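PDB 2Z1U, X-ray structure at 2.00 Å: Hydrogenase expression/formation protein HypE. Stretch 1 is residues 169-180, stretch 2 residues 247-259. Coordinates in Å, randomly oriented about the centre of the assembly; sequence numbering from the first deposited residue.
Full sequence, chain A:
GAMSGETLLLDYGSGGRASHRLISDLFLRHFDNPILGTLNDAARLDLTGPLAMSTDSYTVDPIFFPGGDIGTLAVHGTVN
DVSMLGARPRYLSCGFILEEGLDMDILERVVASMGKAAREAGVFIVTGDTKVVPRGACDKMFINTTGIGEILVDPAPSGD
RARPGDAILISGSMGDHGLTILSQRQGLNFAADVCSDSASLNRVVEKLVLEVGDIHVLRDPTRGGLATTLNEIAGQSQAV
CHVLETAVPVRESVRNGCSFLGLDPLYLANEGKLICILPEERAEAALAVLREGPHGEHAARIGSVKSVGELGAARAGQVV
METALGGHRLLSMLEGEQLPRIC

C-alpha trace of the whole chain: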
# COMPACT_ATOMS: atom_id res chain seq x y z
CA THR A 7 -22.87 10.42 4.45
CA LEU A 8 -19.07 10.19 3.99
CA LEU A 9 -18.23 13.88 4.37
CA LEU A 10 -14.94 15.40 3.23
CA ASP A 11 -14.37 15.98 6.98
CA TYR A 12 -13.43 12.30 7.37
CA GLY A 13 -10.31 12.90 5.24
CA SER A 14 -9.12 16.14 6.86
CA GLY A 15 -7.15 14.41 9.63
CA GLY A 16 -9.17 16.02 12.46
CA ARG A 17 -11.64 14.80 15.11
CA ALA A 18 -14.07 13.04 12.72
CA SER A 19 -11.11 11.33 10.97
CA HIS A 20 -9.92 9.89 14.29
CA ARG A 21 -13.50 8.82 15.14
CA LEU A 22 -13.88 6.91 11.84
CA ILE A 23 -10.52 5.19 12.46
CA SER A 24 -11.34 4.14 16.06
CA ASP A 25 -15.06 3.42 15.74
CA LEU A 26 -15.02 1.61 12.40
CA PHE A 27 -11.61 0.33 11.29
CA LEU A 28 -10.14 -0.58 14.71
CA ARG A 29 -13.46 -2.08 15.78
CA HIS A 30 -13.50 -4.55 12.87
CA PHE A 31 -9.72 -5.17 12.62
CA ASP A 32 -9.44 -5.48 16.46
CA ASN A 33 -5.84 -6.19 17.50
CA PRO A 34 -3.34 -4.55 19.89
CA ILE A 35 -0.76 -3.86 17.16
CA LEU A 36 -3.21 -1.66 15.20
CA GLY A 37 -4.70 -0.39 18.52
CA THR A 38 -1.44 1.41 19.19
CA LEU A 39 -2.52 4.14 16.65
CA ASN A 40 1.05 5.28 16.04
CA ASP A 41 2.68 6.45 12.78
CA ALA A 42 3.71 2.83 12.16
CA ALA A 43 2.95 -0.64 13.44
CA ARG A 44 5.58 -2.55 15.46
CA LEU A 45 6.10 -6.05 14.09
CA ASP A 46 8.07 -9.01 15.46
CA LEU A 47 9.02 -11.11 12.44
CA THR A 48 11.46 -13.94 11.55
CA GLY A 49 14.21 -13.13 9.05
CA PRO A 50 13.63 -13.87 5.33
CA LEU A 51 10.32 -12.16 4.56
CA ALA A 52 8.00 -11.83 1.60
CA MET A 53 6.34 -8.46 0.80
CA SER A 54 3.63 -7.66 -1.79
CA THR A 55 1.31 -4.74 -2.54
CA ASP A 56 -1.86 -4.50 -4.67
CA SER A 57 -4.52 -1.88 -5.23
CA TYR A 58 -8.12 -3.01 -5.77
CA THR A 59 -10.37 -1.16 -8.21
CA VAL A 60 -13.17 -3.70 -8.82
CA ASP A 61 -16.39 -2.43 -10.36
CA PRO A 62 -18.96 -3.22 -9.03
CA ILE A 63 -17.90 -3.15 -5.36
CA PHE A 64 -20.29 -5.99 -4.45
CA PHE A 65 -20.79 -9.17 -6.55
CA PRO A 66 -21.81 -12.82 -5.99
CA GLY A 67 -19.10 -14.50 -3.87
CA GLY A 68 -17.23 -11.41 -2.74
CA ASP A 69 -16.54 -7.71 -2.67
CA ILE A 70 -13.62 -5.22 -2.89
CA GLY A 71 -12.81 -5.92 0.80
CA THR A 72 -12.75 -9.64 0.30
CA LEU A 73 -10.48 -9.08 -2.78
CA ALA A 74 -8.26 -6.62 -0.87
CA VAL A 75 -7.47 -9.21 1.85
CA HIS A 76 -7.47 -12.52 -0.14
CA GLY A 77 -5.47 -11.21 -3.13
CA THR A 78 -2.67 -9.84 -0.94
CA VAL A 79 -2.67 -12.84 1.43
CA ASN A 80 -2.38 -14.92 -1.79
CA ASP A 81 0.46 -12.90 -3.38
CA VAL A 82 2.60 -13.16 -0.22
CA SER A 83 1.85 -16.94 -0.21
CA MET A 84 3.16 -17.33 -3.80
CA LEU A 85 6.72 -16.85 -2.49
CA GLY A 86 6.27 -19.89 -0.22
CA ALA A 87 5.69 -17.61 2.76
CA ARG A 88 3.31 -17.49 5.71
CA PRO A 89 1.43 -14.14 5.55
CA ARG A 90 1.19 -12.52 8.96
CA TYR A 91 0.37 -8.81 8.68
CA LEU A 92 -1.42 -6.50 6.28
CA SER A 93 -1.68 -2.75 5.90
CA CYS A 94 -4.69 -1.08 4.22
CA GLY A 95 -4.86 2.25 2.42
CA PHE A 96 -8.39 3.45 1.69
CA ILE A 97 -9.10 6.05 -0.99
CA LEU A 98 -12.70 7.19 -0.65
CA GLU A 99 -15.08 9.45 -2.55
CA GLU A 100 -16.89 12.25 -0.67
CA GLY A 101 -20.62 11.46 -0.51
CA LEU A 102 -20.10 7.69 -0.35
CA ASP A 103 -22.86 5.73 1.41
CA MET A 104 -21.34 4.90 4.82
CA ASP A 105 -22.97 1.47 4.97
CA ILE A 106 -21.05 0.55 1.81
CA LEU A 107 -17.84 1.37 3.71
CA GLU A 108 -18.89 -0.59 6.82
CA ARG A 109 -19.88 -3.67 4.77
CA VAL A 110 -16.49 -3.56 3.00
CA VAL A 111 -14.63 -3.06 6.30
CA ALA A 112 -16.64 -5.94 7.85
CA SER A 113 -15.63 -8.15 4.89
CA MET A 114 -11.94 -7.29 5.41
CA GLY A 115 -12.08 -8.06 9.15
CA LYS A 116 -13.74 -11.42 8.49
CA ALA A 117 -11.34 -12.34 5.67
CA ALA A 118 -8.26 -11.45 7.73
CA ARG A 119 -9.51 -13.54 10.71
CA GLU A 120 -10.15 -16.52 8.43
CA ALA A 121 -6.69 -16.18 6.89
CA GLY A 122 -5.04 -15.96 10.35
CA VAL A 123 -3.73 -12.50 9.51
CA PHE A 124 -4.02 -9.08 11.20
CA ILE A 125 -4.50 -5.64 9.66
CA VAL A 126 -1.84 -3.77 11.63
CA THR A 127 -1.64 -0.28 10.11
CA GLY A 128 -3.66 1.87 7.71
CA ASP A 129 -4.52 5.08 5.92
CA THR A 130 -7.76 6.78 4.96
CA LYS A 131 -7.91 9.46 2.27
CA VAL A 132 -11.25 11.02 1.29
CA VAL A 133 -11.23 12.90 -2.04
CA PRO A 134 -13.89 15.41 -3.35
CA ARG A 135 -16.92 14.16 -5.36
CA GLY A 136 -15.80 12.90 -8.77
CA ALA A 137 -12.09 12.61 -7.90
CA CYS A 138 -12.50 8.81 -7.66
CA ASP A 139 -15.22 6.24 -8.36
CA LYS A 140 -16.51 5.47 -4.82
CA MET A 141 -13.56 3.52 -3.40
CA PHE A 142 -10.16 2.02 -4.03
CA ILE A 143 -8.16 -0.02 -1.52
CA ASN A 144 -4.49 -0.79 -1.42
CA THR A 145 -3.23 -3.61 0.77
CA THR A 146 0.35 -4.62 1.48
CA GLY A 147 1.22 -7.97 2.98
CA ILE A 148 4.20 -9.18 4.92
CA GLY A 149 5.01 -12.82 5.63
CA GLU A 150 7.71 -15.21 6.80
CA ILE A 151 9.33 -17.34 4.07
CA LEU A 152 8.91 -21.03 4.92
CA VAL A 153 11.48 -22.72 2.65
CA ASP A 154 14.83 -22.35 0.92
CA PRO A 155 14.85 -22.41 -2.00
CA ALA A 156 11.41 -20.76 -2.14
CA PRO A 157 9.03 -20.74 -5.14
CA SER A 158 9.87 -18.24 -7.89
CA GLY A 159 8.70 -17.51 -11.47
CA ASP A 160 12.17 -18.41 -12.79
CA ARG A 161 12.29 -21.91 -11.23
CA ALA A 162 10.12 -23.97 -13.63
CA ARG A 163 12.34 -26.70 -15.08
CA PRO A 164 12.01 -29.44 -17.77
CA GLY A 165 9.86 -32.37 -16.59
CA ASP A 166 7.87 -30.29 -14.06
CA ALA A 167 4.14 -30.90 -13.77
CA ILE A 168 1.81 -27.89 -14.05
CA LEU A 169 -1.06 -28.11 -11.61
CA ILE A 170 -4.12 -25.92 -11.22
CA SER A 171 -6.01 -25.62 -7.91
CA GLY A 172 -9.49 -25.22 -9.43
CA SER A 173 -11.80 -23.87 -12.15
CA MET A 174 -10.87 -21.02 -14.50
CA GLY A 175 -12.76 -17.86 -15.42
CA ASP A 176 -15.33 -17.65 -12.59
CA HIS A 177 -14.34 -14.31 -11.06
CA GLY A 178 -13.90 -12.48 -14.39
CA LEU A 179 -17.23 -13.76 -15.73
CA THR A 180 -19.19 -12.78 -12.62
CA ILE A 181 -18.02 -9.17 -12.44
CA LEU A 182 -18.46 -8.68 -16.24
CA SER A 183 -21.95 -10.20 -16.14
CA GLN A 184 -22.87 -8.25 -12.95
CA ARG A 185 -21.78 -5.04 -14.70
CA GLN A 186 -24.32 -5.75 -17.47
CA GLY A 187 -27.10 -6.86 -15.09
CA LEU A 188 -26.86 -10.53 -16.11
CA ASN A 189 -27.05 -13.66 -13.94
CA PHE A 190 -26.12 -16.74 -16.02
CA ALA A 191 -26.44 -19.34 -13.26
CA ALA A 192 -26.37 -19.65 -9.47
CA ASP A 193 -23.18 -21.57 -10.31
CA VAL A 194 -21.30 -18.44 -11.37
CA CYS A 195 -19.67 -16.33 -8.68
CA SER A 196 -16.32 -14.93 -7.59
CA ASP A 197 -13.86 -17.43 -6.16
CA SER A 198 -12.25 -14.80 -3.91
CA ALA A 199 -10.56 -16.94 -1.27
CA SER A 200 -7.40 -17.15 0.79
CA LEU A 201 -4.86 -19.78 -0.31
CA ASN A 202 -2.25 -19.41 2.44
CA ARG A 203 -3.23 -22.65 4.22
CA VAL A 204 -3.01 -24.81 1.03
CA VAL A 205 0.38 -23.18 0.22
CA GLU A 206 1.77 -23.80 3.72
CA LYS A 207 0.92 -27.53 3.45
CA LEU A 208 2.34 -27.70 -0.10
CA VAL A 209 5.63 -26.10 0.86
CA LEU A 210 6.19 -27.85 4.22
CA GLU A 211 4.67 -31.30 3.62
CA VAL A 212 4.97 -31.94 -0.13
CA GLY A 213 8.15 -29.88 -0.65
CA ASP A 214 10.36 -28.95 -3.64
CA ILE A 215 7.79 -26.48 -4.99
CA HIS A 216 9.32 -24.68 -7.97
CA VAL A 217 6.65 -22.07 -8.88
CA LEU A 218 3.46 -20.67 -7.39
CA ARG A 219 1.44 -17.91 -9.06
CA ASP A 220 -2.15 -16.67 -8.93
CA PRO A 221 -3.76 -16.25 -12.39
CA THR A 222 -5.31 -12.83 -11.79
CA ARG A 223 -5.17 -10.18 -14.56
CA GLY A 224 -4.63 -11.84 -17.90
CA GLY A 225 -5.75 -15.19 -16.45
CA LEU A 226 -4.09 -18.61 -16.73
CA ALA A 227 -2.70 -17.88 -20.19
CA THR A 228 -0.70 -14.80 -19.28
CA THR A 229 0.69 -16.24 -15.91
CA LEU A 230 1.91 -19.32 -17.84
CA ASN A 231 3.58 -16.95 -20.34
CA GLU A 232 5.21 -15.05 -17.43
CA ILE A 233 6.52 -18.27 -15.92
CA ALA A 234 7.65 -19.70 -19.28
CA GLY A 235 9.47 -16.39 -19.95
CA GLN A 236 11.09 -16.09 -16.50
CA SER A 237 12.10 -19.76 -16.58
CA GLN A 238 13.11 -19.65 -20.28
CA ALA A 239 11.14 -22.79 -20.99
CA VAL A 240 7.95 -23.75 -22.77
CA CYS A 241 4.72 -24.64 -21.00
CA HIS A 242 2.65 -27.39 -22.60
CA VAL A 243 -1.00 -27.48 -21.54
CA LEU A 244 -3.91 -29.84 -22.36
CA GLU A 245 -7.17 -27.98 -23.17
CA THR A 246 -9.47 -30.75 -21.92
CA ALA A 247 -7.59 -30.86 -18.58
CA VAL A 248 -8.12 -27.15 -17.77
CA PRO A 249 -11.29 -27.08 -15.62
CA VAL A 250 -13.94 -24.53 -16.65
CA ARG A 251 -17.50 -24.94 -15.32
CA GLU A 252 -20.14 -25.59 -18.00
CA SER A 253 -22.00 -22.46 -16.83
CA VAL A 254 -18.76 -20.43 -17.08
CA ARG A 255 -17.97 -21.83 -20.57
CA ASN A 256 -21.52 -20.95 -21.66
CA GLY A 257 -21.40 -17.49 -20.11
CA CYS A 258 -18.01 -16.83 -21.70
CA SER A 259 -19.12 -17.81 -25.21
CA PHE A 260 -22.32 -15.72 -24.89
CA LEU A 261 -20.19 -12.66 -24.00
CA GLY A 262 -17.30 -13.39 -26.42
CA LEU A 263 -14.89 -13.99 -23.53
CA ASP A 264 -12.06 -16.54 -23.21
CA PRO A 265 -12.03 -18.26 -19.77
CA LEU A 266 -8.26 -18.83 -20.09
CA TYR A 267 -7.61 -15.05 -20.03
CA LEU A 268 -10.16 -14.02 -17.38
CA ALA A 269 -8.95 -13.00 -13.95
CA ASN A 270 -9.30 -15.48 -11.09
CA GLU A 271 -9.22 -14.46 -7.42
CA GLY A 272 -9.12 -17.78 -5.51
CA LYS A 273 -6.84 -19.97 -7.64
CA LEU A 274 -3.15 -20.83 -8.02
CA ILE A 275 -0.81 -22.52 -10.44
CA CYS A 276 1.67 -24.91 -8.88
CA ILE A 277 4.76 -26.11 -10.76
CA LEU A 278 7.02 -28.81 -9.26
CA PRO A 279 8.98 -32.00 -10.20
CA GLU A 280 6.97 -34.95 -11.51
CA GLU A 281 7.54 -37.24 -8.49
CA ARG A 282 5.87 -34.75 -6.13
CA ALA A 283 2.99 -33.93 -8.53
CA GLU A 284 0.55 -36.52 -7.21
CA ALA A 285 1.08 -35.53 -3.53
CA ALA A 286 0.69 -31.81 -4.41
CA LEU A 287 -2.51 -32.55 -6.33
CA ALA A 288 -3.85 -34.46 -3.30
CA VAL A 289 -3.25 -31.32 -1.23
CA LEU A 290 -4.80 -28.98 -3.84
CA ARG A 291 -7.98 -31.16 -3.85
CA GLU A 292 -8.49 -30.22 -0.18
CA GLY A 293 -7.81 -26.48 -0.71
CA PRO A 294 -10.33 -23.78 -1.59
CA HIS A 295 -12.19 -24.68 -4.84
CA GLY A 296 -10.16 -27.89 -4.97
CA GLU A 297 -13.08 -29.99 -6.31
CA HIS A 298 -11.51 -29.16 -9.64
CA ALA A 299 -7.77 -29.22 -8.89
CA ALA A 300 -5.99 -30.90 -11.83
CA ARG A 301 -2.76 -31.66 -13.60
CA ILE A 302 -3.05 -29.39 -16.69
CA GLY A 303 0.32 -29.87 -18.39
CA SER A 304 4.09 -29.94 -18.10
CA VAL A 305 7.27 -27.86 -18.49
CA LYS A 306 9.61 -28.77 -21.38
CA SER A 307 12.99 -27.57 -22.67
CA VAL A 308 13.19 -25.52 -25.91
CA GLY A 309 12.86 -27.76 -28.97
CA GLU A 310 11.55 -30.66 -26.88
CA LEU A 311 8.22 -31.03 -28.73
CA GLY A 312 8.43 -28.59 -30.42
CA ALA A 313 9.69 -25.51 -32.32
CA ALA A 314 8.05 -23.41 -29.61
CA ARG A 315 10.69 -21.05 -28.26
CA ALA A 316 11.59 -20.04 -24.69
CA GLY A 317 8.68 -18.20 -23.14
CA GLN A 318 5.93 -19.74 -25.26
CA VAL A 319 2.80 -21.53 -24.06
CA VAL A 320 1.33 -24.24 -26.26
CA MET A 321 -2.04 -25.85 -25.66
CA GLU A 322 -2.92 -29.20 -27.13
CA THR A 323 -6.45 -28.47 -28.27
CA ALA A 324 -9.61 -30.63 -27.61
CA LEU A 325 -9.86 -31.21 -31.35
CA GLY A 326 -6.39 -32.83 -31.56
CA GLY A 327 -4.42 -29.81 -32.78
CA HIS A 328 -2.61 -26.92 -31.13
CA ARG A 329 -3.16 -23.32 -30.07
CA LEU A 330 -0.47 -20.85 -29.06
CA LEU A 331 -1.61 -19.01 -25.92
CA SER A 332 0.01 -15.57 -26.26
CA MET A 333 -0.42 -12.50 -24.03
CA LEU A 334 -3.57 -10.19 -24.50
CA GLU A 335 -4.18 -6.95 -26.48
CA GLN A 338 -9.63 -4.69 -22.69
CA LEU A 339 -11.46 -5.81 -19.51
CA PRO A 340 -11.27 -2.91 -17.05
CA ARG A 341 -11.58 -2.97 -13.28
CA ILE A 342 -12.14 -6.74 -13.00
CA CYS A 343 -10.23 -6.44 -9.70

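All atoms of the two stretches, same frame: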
# COMPACT_ATOMS: atom_id res chain seq x y z
N LEU A 169 0.19 -27.82 -12.29
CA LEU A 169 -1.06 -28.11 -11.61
C LEU A 169 -1.88 -26.84 -11.44
O LEU A 169 -1.35 -25.74 -11.25
CB LEU A 169 -0.80 -28.73 -10.22
CG LEU A 169 0.15 -29.91 -10.02
CD1 LEU A 169 0.16 -30.28 -8.52
CD2 LEU A 169 -0.24 -31.12 -10.88
N ILE A 170 -3.20 -27.01 -11.52
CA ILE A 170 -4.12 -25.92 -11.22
C ILE A 170 -4.96 -26.32 -10.02
O ILE A 170 -5.28 -27.52 -9.83
CB ILE A 170 -5.01 -25.60 -12.46
CG1 ILE A 170 -5.59 -24.19 -12.36
CG2 ILE A 170 -6.11 -26.67 -12.66
CD1 ILE A 170 -4.55 -23.05 -12.46
N SER A 171 -5.33 -25.33 -9.21
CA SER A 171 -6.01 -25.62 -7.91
C SER A 171 -7.53 -25.64 -8.03
O SER A 171 -8.21 -26.04 -7.11
CB SER A 171 -5.59 -24.61 -6.83
OG SER A 171 -6.02 -23.31 -7.17
N GLY A 172 -8.05 -25.19 -9.17
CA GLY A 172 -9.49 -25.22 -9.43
C GLY A 172 -9.88 -24.57 -10.75
O GLY A 172 -9.03 -24.30 -11.60
N SER A 173 -11.18 -24.31 -10.90
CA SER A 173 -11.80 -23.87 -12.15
C SER A 173 -11.36 -22.47 -12.61
O SER A 173 -11.03 -21.61 -11.79
CB SER A 173 -13.33 -23.93 -12.01
OG SER A 173 -13.80 -22.99 -11.05
N MET A 174 -11.36 -22.25 -13.93
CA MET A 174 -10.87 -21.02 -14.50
C MET A 174 -12.01 -20.14 -15.01
O MET A 174 -12.98 -20.65 -15.59
CB MET A 174 -9.89 -21.33 -15.65
CG MET A 174 -8.59 -21.98 -15.17
SD MET A 174 -7.46 -20.84 -14.36
CE MET A 174 -7.67 -21.17 -12.56
N GLY A 175 -11.89 -18.84 -14.78
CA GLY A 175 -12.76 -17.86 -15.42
C GLY A 175 -13.91 -17.32 -14.59
O GLY A 175 -14.56 -16.35 -14.98
N ASP A 176 -14.17 -17.95 -13.44
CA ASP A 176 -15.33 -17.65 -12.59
C ASP A 176 -15.42 -16.20 -12.14
O ASP A 176 -16.45 -15.56 -12.37
CB ASP A 176 -15.35 -18.58 -11.38
CG ASP A 176 -15.28 -20.04 -11.78
OD1 ASP A 176 -16.32 -20.70 -11.77
OD2 ASP A 176 -14.18 -20.50 -12.16
N HIS A 177 -14.36 -15.69 -11.52
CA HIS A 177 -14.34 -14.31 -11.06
C HIS A 177 -14.60 -13.30 -12.19
O HIS A 177 -15.49 -12.45 -12.09
CB HIS A 177 -13.03 -13.94 -10.38
CG HIS A 177 -12.98 -12.53 -9.91
ND1 HIS A 177 -13.55 -12.13 -8.72
CD2 HIS A 177 -12.47 -11.41 -10.47
CE1 HIS A 177 -13.38 -10.83 -8.56
NE2 HIS A 177 -12.72 -10.36 -9.61
N GLY A 178 -13.79 -13.39 -13.24
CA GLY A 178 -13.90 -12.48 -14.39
C GLY A 178 -15.30 -12.47 -14.99
O GLY A 178 -15.84 -11.40 -15.27
N LEU A 179 -15.88 -13.65 -15.19
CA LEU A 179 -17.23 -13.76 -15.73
C LEU A 179 -18.25 -13.08 -14.82
O LEU A 179 -19.10 -12.34 -15.29
CB LEU A 179 -17.63 -15.22 -15.96
CG LEU A 179 -18.56 -15.60 -17.11
CD1 LEU A 179 -19.39 -16.83 -16.75
CD2 LEU A 179 -19.47 -14.47 -17.60
N THR A 180 -18.17 -13.33 -13.51
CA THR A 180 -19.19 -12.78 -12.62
C THR A 180 -19.19 -11.27 -12.52
O THR A 180 -20.27 -10.69 -12.50
CB THR A 180 -19.38 -13.53 -11.25
OG1 THR A 180 -19.40 -12.59 -10.15
CG2 THR A 180 -18.33 -14.55 -11.04
N ALA A 247 -7.98 -30.72 -19.99
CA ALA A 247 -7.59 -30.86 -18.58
C ALA A 247 -7.75 -29.58 -17.77
O ALA A 247 -7.76 -29.62 -16.53
CB ALA A 247 -6.15 -31.41 -18.46
N VAL A 248 -7.88 -28.44 -18.45
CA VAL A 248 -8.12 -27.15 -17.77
C VAL A 248 -9.60 -27.10 -17.39
O VAL A 248 -10.45 -27.15 -18.26
CB VAL A 248 -7.73 -25.91 -18.63
CG1 VAL A 248 -7.87 -24.61 -17.82
CG2 VAL A 248 -6.31 -26.05 -19.15
N PRO A 249 -9.90 -27.06 -16.06
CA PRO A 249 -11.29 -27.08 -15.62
C PRO A 249 -11.97 -25.72 -15.81
O PRO A 249 -11.45 -24.69 -15.42
CB PRO A 249 -11.19 -27.45 -14.12
CG PRO A 249 -9.87 -26.93 -13.69
CD PRO A 249 -8.96 -26.96 -14.93
N VAL A 250 -13.13 -25.74 -16.45
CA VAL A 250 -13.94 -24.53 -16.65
C VAL A 250 -15.36 -25.06 -16.53
O VAL A 250 -15.73 -26.00 -17.24
CB VAL A 250 -13.73 -23.88 -18.08
CG1 VAL A 250 -14.59 -22.62 -18.23
CG2 VAL A 250 -12.27 -23.51 -18.33
N ARG A 251 -16.12 -24.50 -15.59
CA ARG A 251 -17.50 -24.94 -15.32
C ARG A 251 -18.34 -24.73 -16.57
O ARG A 251 -18.16 -23.74 -17.26
CB ARG A 251 -18.10 -24.11 -14.17
CG ARG A 251 -17.47 -24.37 -12.82
CD ARG A 251 -17.94 -23.35 -11.78
NE ARG A 251 -18.26 -24.04 -10.55
CZ ARG A 251 -17.42 -24.22 -9.53
NH1 ARG A 251 -16.18 -23.72 -9.56
NH2 ARG A 251 -17.83 -24.90 -8.47
N GLU A 252 -19.24 -25.68 -16.84
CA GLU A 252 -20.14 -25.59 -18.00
C GLU A 252 -20.82 -24.22 -18.09
O GLU A 252 -20.85 -23.60 -19.15
CB GLU A 252 -21.20 -26.71 -17.95
CG GLU A 252 -21.97 -26.95 -19.25
CD GLU A 252 -23.06 -28.01 -19.09
OE1 GLU A 252 -23.17 -28.60 -17.98
OE2 GLU A 252 -23.82 -28.24 -20.05
N SER A 253 -21.33 -23.75 -16.95
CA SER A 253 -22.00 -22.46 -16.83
C SER A 253 -21.06 -21.28 -17.13
O SER A 253 -21.49 -20.26 -17.66
CB SER A 253 -22.57 -22.32 -15.43
OG SER A 253 -21.50 -22.28 -14.49
N VAL A 254 -19.79 -21.43 -16.77
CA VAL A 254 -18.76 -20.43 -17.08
C VAL A 254 -18.40 -20.46 -18.58
O VAL A 254 -18.35 -19.41 -19.22
CB VAL A 254 -17.50 -20.59 -16.19
CG1 VAL A 254 -16.34 -19.72 -16.68
CG2 VAL A 254 -17.83 -20.26 -14.72
N ARG A 255 -18.19 -21.66 -19.13
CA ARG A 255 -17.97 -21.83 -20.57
C ARG A 255 -19.09 -21.17 -21.37
O ARG A 255 -18.83 -20.41 -22.31
CB ARG A 255 -17.87 -23.30 -20.97
CG ARG A 255 -16.53 -23.95 -20.64
CD ARG A 255 -16.26 -25.21 -21.45
NE ARG A 255 -15.04 -25.88 -20.99
CZ ARG A 255 -13.81 -25.54 -21.38
NH1 ARG A 255 -13.61 -24.55 -22.24
NH2 ARG A 255 -12.76 -26.20 -20.90
N ASN A 256 -20.33 -21.48 -20.99
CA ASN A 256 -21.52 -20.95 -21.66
C ASN A 256 -21.68 -19.44 -21.52
O ASN A 256 -22.06 -18.76 -22.47
CB ASN A 256 -22.77 -21.69 -21.20
CG ASN A 256 -22.81 -23.13 -21.66
OD1 ASN A 256 -22.22 -23.49 -22.69
ND2 ASN A 256 -23.51 -23.98 -20.90
N GLY A 257 -21.37 -18.92 -20.33
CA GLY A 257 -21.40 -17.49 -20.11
C GLY A 257 -20.30 -16.79 -20.88
O GLY A 257 -20.50 -15.67 -21.37
N CYS A 258 -19.14 -17.43 -20.99
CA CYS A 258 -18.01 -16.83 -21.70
C CYS A 258 -18.24 -16.75 -23.20
O CYS A 258 -17.85 -15.78 -23.84
CB CYS A 258 -16.70 -17.56 -21.40
SG CYS A 258 -16.01 -17.22 -19.77
N SER A 259 -18.88 -17.78 -23.76
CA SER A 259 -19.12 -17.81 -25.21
C SER A 259 -20.26 -16.85 -25.61
O SER A 259 -20.24 -16.27 -26.70
CB SER A 259 -19.32 -19.24 -25.72
OG SER A 259 -20.45 -19.89 -25.15
O HOH W 1 -15.00 -22.11 -14.38

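Contact between residues 169-180 and 247-259 of HypE, two segments far apart in sequence that bury 557 Å² between them. Backbone: the two loops meet where Met174 N donates a hydrogen bond to Pro249 O (2.9 Å, 149° at the hydrogen). The same carbonyl receives a CA-H...O contact from the preceding residue, Ser173 CA to Pro249 O at 3.4 Å, so one oxygen serves two consecutive residues. Polar side chains: Arg251, the N-cap residue of its helix, leaves its backbone sideways, but its end comes nearer to the first stretch. Its NH1 gives a weak hydrogen bond to Ser173 OG (2.9 Å, 126°), which lies at the guanidinium edge, while Ser173 OG itself donates to Asp176 OD2 (2.8 Å). Asp176 OD1 completes the cluster with a long salt bridge to Arg251 NH1 (3.7 Å). The charged pair is thus joined both directly and through the serine hydroxyl. Water: one molecule donates to Met174 O (2.8 Å) and Asp176 OD2 (2.9 Å) and accepts from Arg251 N (2.9 Å), tying the start of one helix to the backbone just before the other. Apolar packing: Pro249 points toward the first stretch and sets its CD against Ile170 CG2 (3.7 Å). Met174 spans two valines, with CG 3.8 Å from Val248 CG1 and CB 4.2 Å from Val250 CG2. Farther along, the helices cross at 46°, their axes 10.2 Å apart at closest approach. Leu179 fills the space between them: its CD1 lies 3.7 Å from Val254 CA and its CG 4.0 Å from Cys258 SG. Glycines: Leu179 CD1 also approaches Gly257 CA (4.0 Å), where a CB would clash with that methyl. At Gly175, before the first helix, a CB would crowd Val254 CG1, and the backbone angles alone call for glycine.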